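Local coordinates for putative uncharacterized protein (Campylobacter jejuni, PDB 5TPU) that is of unknown function but has a WxcM-like cupin fold and carries bound thymidine-5'-diphosphate, at residues 32-37 with 92-97. The protein carries 3 engineered substitutions. Residues are numbered along the deposited sequence; the frame is centred on the assembly and turned at random.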
ATOM      1  N   GLU A  32       5.059   8.336   9.948  1.00 31.25           N
ATOM      2  CA  GLU A  32       5.368   6.917  10.171  1.00 28.44           C
ATOM      3  C   GLU A  32       6.453   6.469   9.224  1.00 30.44           C
ATOM      4  O   GLU A  32       7.173   5.522   9.515  1.00 33.27           O
ATOM      5  CB  GLU A  32       4.141   6.019   9.974  1.00 25.32           C
ATOM      6  CG  GLU A  32       3.058   6.243  11.009  1.00 26.30           C
ATOM      7  CD  GLU A  32       2.196   7.473  10.754  1.00 26.09           C
ATOM      8  OE1 GLU A  32       2.367   8.192   9.740  1.00 23.85           O
ATOM      9  OE2 GLU A  32       1.305   7.706  11.582  1.00 27.98           O
ATOM     10  N   VAL A  33       6.547   7.139   8.083  1.00 29.52           N
ATOM     11  CA  VAL A  33       7.478   6.804   7.029  1.00 31.36           C
ATOM     12  C   VAL A  33       8.469   7.951   7.075  1.00 28.03           C
ATOM     13  O   VAL A  33       8.023   9.084   6.975  1.00 27.04           O
ATOM     14  CB  VAL A  33       6.720   6.825   5.671  1.00 32.01           C
ATOM     15  CG1 VAL A  33       7.648   6.655   4.488  1.00 33.31           C
ATOM     16  CG2 VAL A  33       5.669   5.747   5.626  1.00 33.93           C
ATOM     17  N   PRO A  34       9.794   7.683   7.198  1.00 29.98           N
ATOM     18  CA  PRO A  34      10.805   8.751   7.291  1.00 31.71           C
ATOM     19  C   PRO A  34      11.160   9.372   5.962  1.00 29.87           C
ATOM     20  O   PRO A  34      12.290   9.766   5.753  1.00 32.81           O
ATOM     21  CB  PRO A  34      12.049   8.018   7.827  1.00 32.22           C
ATOM     22  CG  PRO A  34      11.920   6.646   7.267  1.00 32.77           C
ATOM     23  CD  PRO A  34      10.432   6.351   7.245  1.00 33.75           C
ATOM     24  N   PHE A  35      10.208   9.420   5.044  1.00 33.54           N
ATOM     25  CA  PHE A  35      10.420  10.036   3.762  1.00 29.41           C
ATOM     26  C   PHE A  35       9.067  10.421   3.159  1.00 28.67           C
ATOM     27  O   PHE A  35       8.006  10.181   3.752  1.00 26.38           O
ATOM     28  CB  PHE A  35      11.233   9.121   2.839  1.00 27.25           C
ATOM     29  CG  PHE A  35      10.654   7.730   2.666  1.00 25.37           C
ATOM     30  CD1 PHE A  35       9.592   7.501   1.817  1.00 25.79           C
ATOM     31  CD2 PHE A  35      11.194   6.649   3.337  1.00 23.61           C
ATOM     32  CE1 PHE A  35       9.081   6.217   1.660  1.00 27.66           C
ATOM     33  CE2 PHE A  35      10.706   5.355   3.175  1.00 21.63           C
ATOM     34  CZ  PHE A  35       9.635   5.137   2.340  1.00 22.75           C
ATOM     35  N   GLU A  36       9.155  11.054   1.996  1.00 27.80           N
ATOM     36  CA  GLU A  36       8.039  11.310   1.111  1.00 31.22           C
ATOM     37  C   GLU A  36       7.793  10.177   0.136  1.00 28.20           C
ATOM     38  O   GLU A  36       8.625   9.809  -0.675  1.00 32.09           O
ATOM     39  CB  GLU A  36       8.247  12.618   0.315  1.00 31.35           C
ATOM     40  CG  GLU A  36       7.476  13.759   0.961  1.00 39.02           C
ATOM     41  CD  GLU A  36       7.901  15.141   0.533  1.00 41.80           C
ATOM     42  OE1 GLU A  36       7.967  15.403  -0.692  1.00 53.30           O
ATOM     43  OE2 GLU A  36       8.133  15.972   1.434  1.00 49.28           O
ATOM     44  N   ILE A  37       6.585   9.670   0.188  1.00 31.41           N
ATOM     45  CA  ILE A  37       6.159   8.587  -0.665  1.00 29.79           C
ATOM     46  C   ILE A  37       6.144   9.091  -2.106  1.00 30.26           C
ATOM     47  O   ILE A  37       5.467  10.053  -2.409  1.00 34.23           O
ATOM     48  CB  ILE A  37       4.768   8.154  -0.206  1.00 28.18           C
ATOM     49  CG1 ILE A  37       4.858   7.541   1.186  1.00 28.90           C
ATOM     50  CG2 ILE A  37       4.133   7.190  -1.187  1.00 34.33           C
ATOM     51  CD1 ILE A  37       3.508   7.477   1.893  1.00 27.77           C
ATOM     52  N   GLY A  92       6.008  -3.010   9.864  1.00 17.70           N
ATOM     53  CA  GLY A  92       6.626  -2.404   8.685  1.00 17.89           C
ATOM     54  C   GLY A  92       8.110  -2.549   8.855  1.00 17.94           C
ATOM     55  O   GLY A  92       8.603  -2.406   9.948  1.00 19.88           O
ATOM     56  N   LEU A  93       8.823  -2.873   7.791  1.00 20.84           N
ATOM     57  CA  LEU A  93      10.289  -2.909   7.835  1.00 19.46           C
ATOM     58  C   LEU A  93      10.847  -1.751   7.036  1.00 19.66           C
ATOM     59  O   LEU A  93      10.637  -1.644   5.844  1.00 18.94           O
ATOM     60  CB  LEU A  93      10.817  -4.249   7.318  1.00 20.17           C
ATOM     61  CG  LEU A  93      12.338  -4.321   7.089  1.00 21.35           C
ATOM     62  CD1 LEU A  93      13.065  -4.110   8.396  1.00 24.37           C
ATOM     63  CD2 LEU A  93      12.756  -5.624   6.464  1.00 22.95           C
ATOM     64  N   TYR A  94      11.480  -0.825   7.734  1.00 21.64           N
ATOM     65  CA  TYR A  94      12.138   0.271   7.090  1.00 21.32           C
ATOM     66  C   TYR A  94      13.443  -0.252   6.569  1.00 21.43           C
ATOM     67  O   TYR A  94      14.195  -0.839   7.332  1.00 22.80           O
ATOM     68  CB  TYR A  94      12.378   1.427   8.050  1.00 22.18           C
ATOM     69  CG  TYR A  94      13.278   2.496   7.460  1.00 20.98           C
ATOM     70  CD1 TYR A  94      12.831   3.312   6.465  1.00 20.74           C
ATOM     71  CD2 TYR A  94      14.574   2.665   7.914  1.00 24.43           C
ATOM     72  CE1 TYR A  94      13.626   4.284   5.919  1.00 22.81           C
ATOM     73  CE2 TYR A  94      15.394   3.650   7.391  1.00 22.12           C
ATOM     74  CZ  TYR A  94      14.907   4.450   6.390  1.00 24.13           C
ATOM     75  OH  TYR A  94      15.715   5.403   5.819  1.00 25.78           O
ATOM     76  N   ILE A  95      13.679  -0.091   5.267  1.00 20.38           N
ATOM     77  CA  ILE A  95      14.969  -0.315   4.675  1.00 22.90           C
ATOM     78  C   ILE A  95      15.476   0.965   4.067  1.00 23.43           C
ATOM     79  O   ILE A  95      14.911   1.466   3.104  1.00 26.43           O
ATOM     80  CB  ILE A  95      14.950  -1.362   3.566  1.00 23.98           C
ATOM     81  CG1 ILE A  95      14.351  -2.682   4.065  1.00 22.52           C
ATOM     82  CG2 ILE A  95      16.387  -1.608   3.070  1.00 22.96           C
ATOM     83  CD1 ILE A  95      14.141  -3.674   2.945  1.00 22.99           C
ATOM     84  N   GLY A  96      16.561   1.471   4.632  1.00 22.46           N
ATOM     85  CA  GLY A  96      17.120   2.748   4.259  1.00 22.68           C
ATOM     86  C   GLY A  96      18.182   2.630   3.173  1.00 25.69           C
ATOM     87  O   GLY A  96      18.264   1.645   2.426  1.00 21.46           O
ATOM     88  N   LYS A  97      19.010   3.672   3.101  1.00 28.04           N
ATOM     89  CA  LYS A  97      20.012   3.825   2.047  1.00 26.68           C
ATOM     90  C   LYS A  97      21.112   2.794   2.187  1.00 25.39           C
ATOM     91  O   LYS A  97      21.325   2.241   3.269  1.00 27.01           O
ATOM     92  CB  LYS A  97      20.576   5.232   2.063  1.00 33.51           C
ATOM     93  CG  LYS A  97      19.529   6.274   1.684  1.00 37.00           C
ATOM     94  CD  LYS A  97      20.023   7.710   1.816  1.00 46.02           C
ATOM     95  CE  LYS A  97      18.853   8.684   1.880  1.00 48.30           C
ATOM     96  NZ  LYS A  97      19.301  10.101   1.807  1.00 53.29           N
TER
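Pro34 and Phe35 meet the ring of Tyr94 on one side of a cupin-type beta fold. Tyr94 belongs to strand 91-95, which runs between strands 9-13 and 62-68 of an antiparallel sheet. Leu93 and Ile95 point to the other side of the strand and pack on the second sheet. Tyr94 points the opposite way, toward the loop that joins strands 22-28 and 39-44.

The closest touch is made by the proline ring. Its CG lies 3.2 Å from Tyr94 CE1, shorter than usual between two carbons, so the exact length is doubtful. Pro34 CD comes next, 3.9 Å from Tyr94 CD1. Pro34 CG meets the ring obliquely, nearest the CD1-CE1 bond. Tyr94 has CG anti to its backbone N (chi1 170°), which carries the ring away from the strand to meet the loop.

Phe35 comes in edge to edge. Its CE2 is 4.1 Å from Tyr94 CE1, and each of these atoms lies near the plane of the other ring. The two ring planes are tilted by about 35°, and the rings do not stack. A chi1 of 54° folds the Phe35 ring back over Val33. Phe35 also touches Glu61 and Ser117. The contact is purely apolar and small. Val33 CG1 sits over the centre of one Phe35 face, and Gly96 N lies 3.7 Å above the plane of the Tyr94 ring, displaced from the ring centre.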